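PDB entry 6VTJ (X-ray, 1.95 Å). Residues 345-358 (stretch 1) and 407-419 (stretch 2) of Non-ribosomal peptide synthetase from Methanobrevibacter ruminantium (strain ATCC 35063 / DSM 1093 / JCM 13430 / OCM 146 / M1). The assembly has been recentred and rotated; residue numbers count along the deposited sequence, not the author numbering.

Stretch 1, residues 345-358: TIKKLGAMNPAMAS
Stretch 2, residues 407-419: GYGIEEVDFEEFK

Two short parallel strands, Ala 351-Met 352 and Glu 411-Glu 412, join the stretches, which bury 895 Å² between them. The register pairs Ala 351 with Glu 411 (CA-CA 4.8 Å) and Met 352 with Glu 412 (CA-CA 5.1 Å). Three backbone hydrogen bonds fix it: Glu 411 N to Gly 350 O, 3.1 Å and 160°; Met 352 N to Glu 411 O, 3.1 Å and 150°; Val 413 N to Met 352 O, 2.9 Å and 174°. Gly 350 leaves the preceding helix at phi/psi 64/24, a positive phi that favours glycine, and Ala 351 (-159/157) is already extended.

Each strand then runs into a helix, and the two helix axes lie at 99°, 10.9 Å apart at closest approach. Both starts are capped by side chains with chi1 p: Asn 353 (76°) puts OD1 3.0 Å from Met 356 N, and Asp 414 (60°) puts OD1 2.7 Å from Glu 417 N. The amide end of Asn 353 also lies over one face of the Phe 418 ring, with ND2 3.4 Å from CD2 of Phe 418. A water accepts from Asn 353 ND2 (3.3 Å) and donates to Phe 415 O (2.7 Å), linking the two helix starts.

Phe 418, chi1 t (-177°) and chi2 75°, points toward stretch 1; its CE1 lies 3.7 Å from Ala 351 O, which sits at the ring edge and has no polar partner. Phe 415, chi1 m (-71°), brings its ring nearer than its CA-to-CB bond suggests, so Pro 354 CD stands 3.7 Å from the Phe 415 ring centroid, 12° off the normal, a CH-pi contact.

Before the strands, Lys 347 (chi1 t, chi2 -94°, then t, t) lays CE over the Tyr 408 ring, 3.7 Å from its centroid. Ile 410, m and t, sets CD1 3.7 Å from Lys 347 CA and CG2 3.8 Å from Ile 346 CG2.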

# COMPACT_ATOMS: atom_id res chain seq x y z
N THR A 345 18.37 5.03 -0.75
CA THR A 345 19.55 4.18 -0.91
C THR A 345 20.32 4.57 -2.16
O THR A 345 21.55 4.64 -2.14
CB THR A 345 19.15 2.71 -0.97
OG1 THR A 345 18.83 2.26 0.35
CG2 THR A 345 20.29 1.87 -1.51
N ILE A 346 19.60 4.84 -3.26
CA ILE A 346 20.29 5.23 -4.49
C ILE A 346 21.10 6.50 -4.24
O ILE A 346 22.25 6.63 -4.69
CB ILE A 346 19.29 5.41 -5.65
CG1 ILE A 346 18.88 4.07 -6.23
CG2 ILE A 346 19.87 6.27 -6.73
CD1 ILE A 346 17.69 4.16 -7.17
N LYS A 347 20.53 7.43 -3.47
CA LYS A 347 21.26 8.65 -3.15
C LYS A 347 22.49 8.35 -2.29
O LYS A 347 23.57 8.89 -2.54
CB LYS A 347 20.33 9.65 -2.47
CG LYS A 347 20.96 11.00 -2.16
CD LYS A 347 21.53 11.03 -0.74
CE LYS A 347 22.31 12.30 -0.44
NZ LYS A 347 22.91 12.24 0.93
N LYS A 348 22.35 7.48 -1.29
CA LYS A 348 23.47 7.20 -0.39
C LYS A 348 24.62 6.55 -1.14
O LYS A 348 25.78 6.96 -1.01
CB LYS A 348 23.03 6.32 0.78
CG LYS A 348 22.01 6.95 1.76
CD LYS A 348 22.65 7.96 2.68
CE LYS A 348 21.70 8.37 3.80
NZ LYS A 348 21.15 7.19 4.54
N LEU A 349 24.33 5.51 -1.93
CA LEU A 349 25.35 4.93 -2.78
C LEU A 349 25.81 5.88 -3.86
O LEU A 349 26.91 5.70 -4.40
CB LEU A 349 24.83 3.64 -3.42
CG LEU A 349 24.12 2.61 -2.53
CD1 LEU A 349 23.82 1.32 -3.29
CD2 LEU A 349 24.97 2.32 -1.31
N GLY A 350 25.03 6.90 -4.19
CA GLY A 350 25.36 7.75 -5.33
C GLY A 350 25.34 7.04 -6.67
O GLY A 350 26.00 7.49 -7.60
N ALA A 351 24.59 5.94 -6.80
CA ALA A 351 24.59 5.20 -8.06
C ALA A 351 23.34 4.35 -8.17
O ALA A 351 22.70 4.02 -7.17
CB ALA A 351 25.84 4.32 -8.18
N MET A 352 23.00 4.01 -9.41
CA MET A 352 21.98 3.03 -9.73
C MET A 352 22.43 2.30 -11.00
O MET A 352 23.09 2.90 -11.85
CB MET A 352 20.62 3.68 -9.96
CG MET A 352 20.66 4.90 -10.88
SD MET A 352 19.01 5.59 -11.16
CE MET A 352 19.46 6.94 -12.27
N ASN A 353 22.07 1.03 -11.12
CA ASN A 353 22.41 0.29 -12.34
C ASN A 353 21.35 0.59 -13.41
O ASN A 353 20.39 1.32 -13.16
CB ASN A 353 22.60 -1.19 -12.01
CG ASN A 353 21.31 -1.96 -11.78
OD1 ASN A 353 20.30 -1.77 -12.46
ND2 ASN A 353 21.36 -2.86 -10.82
N PRO A 354 21.53 0.08 -14.64
CA PRO A 354 20.59 0.48 -15.70
C PRO A 354 19.18 -0.04 -15.50
O PRO A 354 18.23 0.67 -15.85
CB PRO A 354 21.23 -0.09 -16.98
CG PRO A 354 22.67 -0.21 -16.66
CD PRO A 354 22.71 -0.59 -15.20
N ALA A 355 19.00 -1.24 -14.95
CA ALA A 355 17.64 -1.73 -14.69
C ALA A 355 16.92 -0.82 -13.71
O ALA A 355 15.74 -0.48 -13.90
CB ALA A 355 17.69 -3.16 -14.17
N MET A 356 17.63 -0.40 -12.66
CA MET A 356 17.06 0.54 -11.70
C MET A 356 16.71 1.86 -12.36
O MET A 356 15.61 2.39 -12.17
CB MET A 356 18.05 0.73 -10.55
CG MET A 356 18.50 -0.58 -9.91
SD MET A 356 19.91 -0.42 -8.81
CE MET A 356 19.31 0.86 -7.70
N ALA A 357 17.65 2.42 -13.14
CA ALA A 357 17.42 3.70 -13.80
C ALA A 357 16.17 3.65 -14.68
O ALA A 357 15.40 4.62 -14.73
CB ALA A 357 18.64 4.10 -14.64
N SER A 358 15.95 2.52 -15.37
CA SER A 358 14.87 2.44 -16.35
C SER A 358 13.51 2.13 -15.73
O SER A 358 12.49 2.29 -16.41
CB SER A 358 15.20 1.40 -17.41
OG SER A 358 15.99 1.98 -18.43
N GLY A 407 22.96 18.77 -5.83
CA GLY A 407 24.37 18.46 -5.76
C GLY A 407 24.72 17.07 -5.29
O GLY A 407 25.86 16.85 -4.87
N TYR A 408 23.80 16.11 -5.36
CA TYR A 408 24.09 14.77 -4.85
C TYR A 408 24.98 13.94 -5.78
O TYR A 408 25.51 12.92 -5.35
CB TYR A 408 22.80 14.00 -4.57
CG TYR A 408 21.96 14.60 -3.48
CD1 TYR A 408 22.54 15.26 -2.40
CD2 TYR A 408 20.58 14.51 -3.53
CE1 TYR A 408 21.76 15.82 -1.39
CE2 TYR A 408 19.79 15.06 -2.53
CZ TYR A 408 20.38 15.72 -1.47
OH TYR A 408 19.57 16.25 -0.50
N GLY A 409 25.12 14.34 -7.05
CA GLY A 409 26.05 13.66 -7.95
C GLY A 409 25.76 12.20 -8.21
O GLY A 409 26.69 11.42 -8.45
N ILE A 410 24.48 11.80 -8.20
CA ILE A 410 24.12 10.40 -8.42
C ILE A 410 24.32 10.05 -9.89
O ILE A 410 23.94 10.81 -10.79
CB ILE A 410 22.66 10.17 -8.00
CG1 ILE A 410 22.47 10.51 -6.51
CG2 ILE A 410 22.18 8.74 -8.39
CD1 ILE A 410 21.02 10.85 -6.15
N GLU A 411 24.92 8.88 -10.14
CA GLU A 411 25.31 8.46 -11.49
C GLU A 411 24.62 7.16 -11.86
O GLU A 411 24.45 6.27 -11.02
CB GLU A 411 26.85 8.27 -11.59
CG GLU A 411 27.66 9.58 -11.56
CD GLU A 411 29.17 9.35 -11.73
N GLU A 412 24.21 7.04 -13.12
CA GLU A 412 23.84 5.74 -13.66
C GLU A 412 25.12 4.99 -14.01
O GLU A 412 25.96 5.50 -14.75
CB GLU A 412 22.94 5.87 -14.89
CG GLU A 412 22.49 4.52 -15.50
CD GLU A 412 21.59 4.70 -16.73
OE1 GLU A 412 21.06 5.82 -16.94
OE2 GLU A 412 21.40 3.73 -17.49
N VAL A 413 25.28 3.79 -13.45
CA VAL A 413 26.50 3.01 -13.63
C VAL A 413 26.09 1.66 -14.19
O VAL A 413 24.92 1.28 -14.15
CB VAL A 413 27.27 2.85 -12.31
CG1 VAL A 413 27.67 4.21 -11.77
CG2 VAL A 413 26.42 2.10 -11.30
N ASP A 414 27.07 0.93 -14.73
CA ASP A 414 26.74 -0.37 -15.27
C ASP A 414 26.54 -1.39 -14.15
O ASP A 414 26.81 -1.13 -12.97
CB ASP A 414 27.81 -0.86 -16.25
CG ASP A 414 29.19 -1.00 -15.61
OD1 ASP A 414 29.35 -1.75 -14.61
OD2 ASP A 414 30.14 -0.40 -16.16
N PHE A 415 26.07 -2.58 -14.54
CA PHE A 415 25.68 -3.59 -13.57
C PHE A 415 26.85 -4.00 -12.68
O PHE A 415 26.70 -4.13 -11.46
CB PHE A 415 25.09 -4.81 -14.28
CG PHE A 415 23.74 -4.55 -14.89
CD1 PHE A 415 22.59 -4.69 -14.13
CD2 PHE A 415 23.62 -4.16 -16.22
CE1 PHE A 415 21.33 -4.46 -14.69
CE2 PHE A 415 22.38 -3.92 -16.78
CZ PHE A 415 21.23 -4.07 -16.02
N GLU A 416 28.03 -4.22 -13.29
CA GLU A 416 29.20 -4.66 -12.52
C GLU A 416 29.63 -3.59 -11.53
O GLU A 416 29.88 -3.87 -10.35
CB GLU A 416 30.35 -5.01 -13.47
CG GLU A 416 31.70 -5.20 -12.76
CD GLU A 416 31.73 -6.42 -11.83
OE1 GLU A 416 30.80 -7.26 -11.86
OE2 GLU A 416 32.71 -6.53 -11.06
N GLU A 417 29.71 -2.35 -12.00
CA GLU A 417 30.11 -1.25 -11.13
C GLU A 417 29.14 -1.10 -9.97
O GLU A 417 29.55 -0.88 -8.82
CB GLU A 417 30.20 0.03 -11.95
CG GLU A 417 30.73 1.22 -11.19
CD GLU A 417 31.04 2.40 -12.09
OE1 GLU A 417 31.27 3.50 -11.55
N PHE A 418 27.85 -1.23 -10.26
CA PHE A 418 26.82 -1.11 -9.23
C PHE A 418 27.04 -2.15 -8.14
O PHE A 418 26.82 -1.89 -6.96
CB PHE A 418 25.43 -1.28 -9.85
CG PHE A 418 24.30 -1.10 -8.86
CD1 PHE A 418 23.94 0.16 -8.43
CD2 PHE A 418 23.61 -2.19 -8.38
CE1 PHE A 418 22.91 0.33 -7.53
CE2 PHE A 418 22.57 -2.03 -7.48
CZ PHE A 418 22.23 -0.77 -7.05
N LYS A 419 27.49 -3.33 -8.55
CA LYS A 419 27.76 -4.42 -7.61
C LYS A 419 28.93 -4.05 -6.71
O LYS A 419 28.88 -4.25 -5.49
CB LYS A 419 28.06 -5.71 -8.36
CG LYS A 419 27.88 -6.97 -7.53
CD LYS A 419 28.50 -8.18 -8.21
CE LYS A 419 30.00 -8.25 -7.95
NZ LYS A 419 30.69 -9.15 -8.92
O HOH W 1 24.19 -4.47 -10.39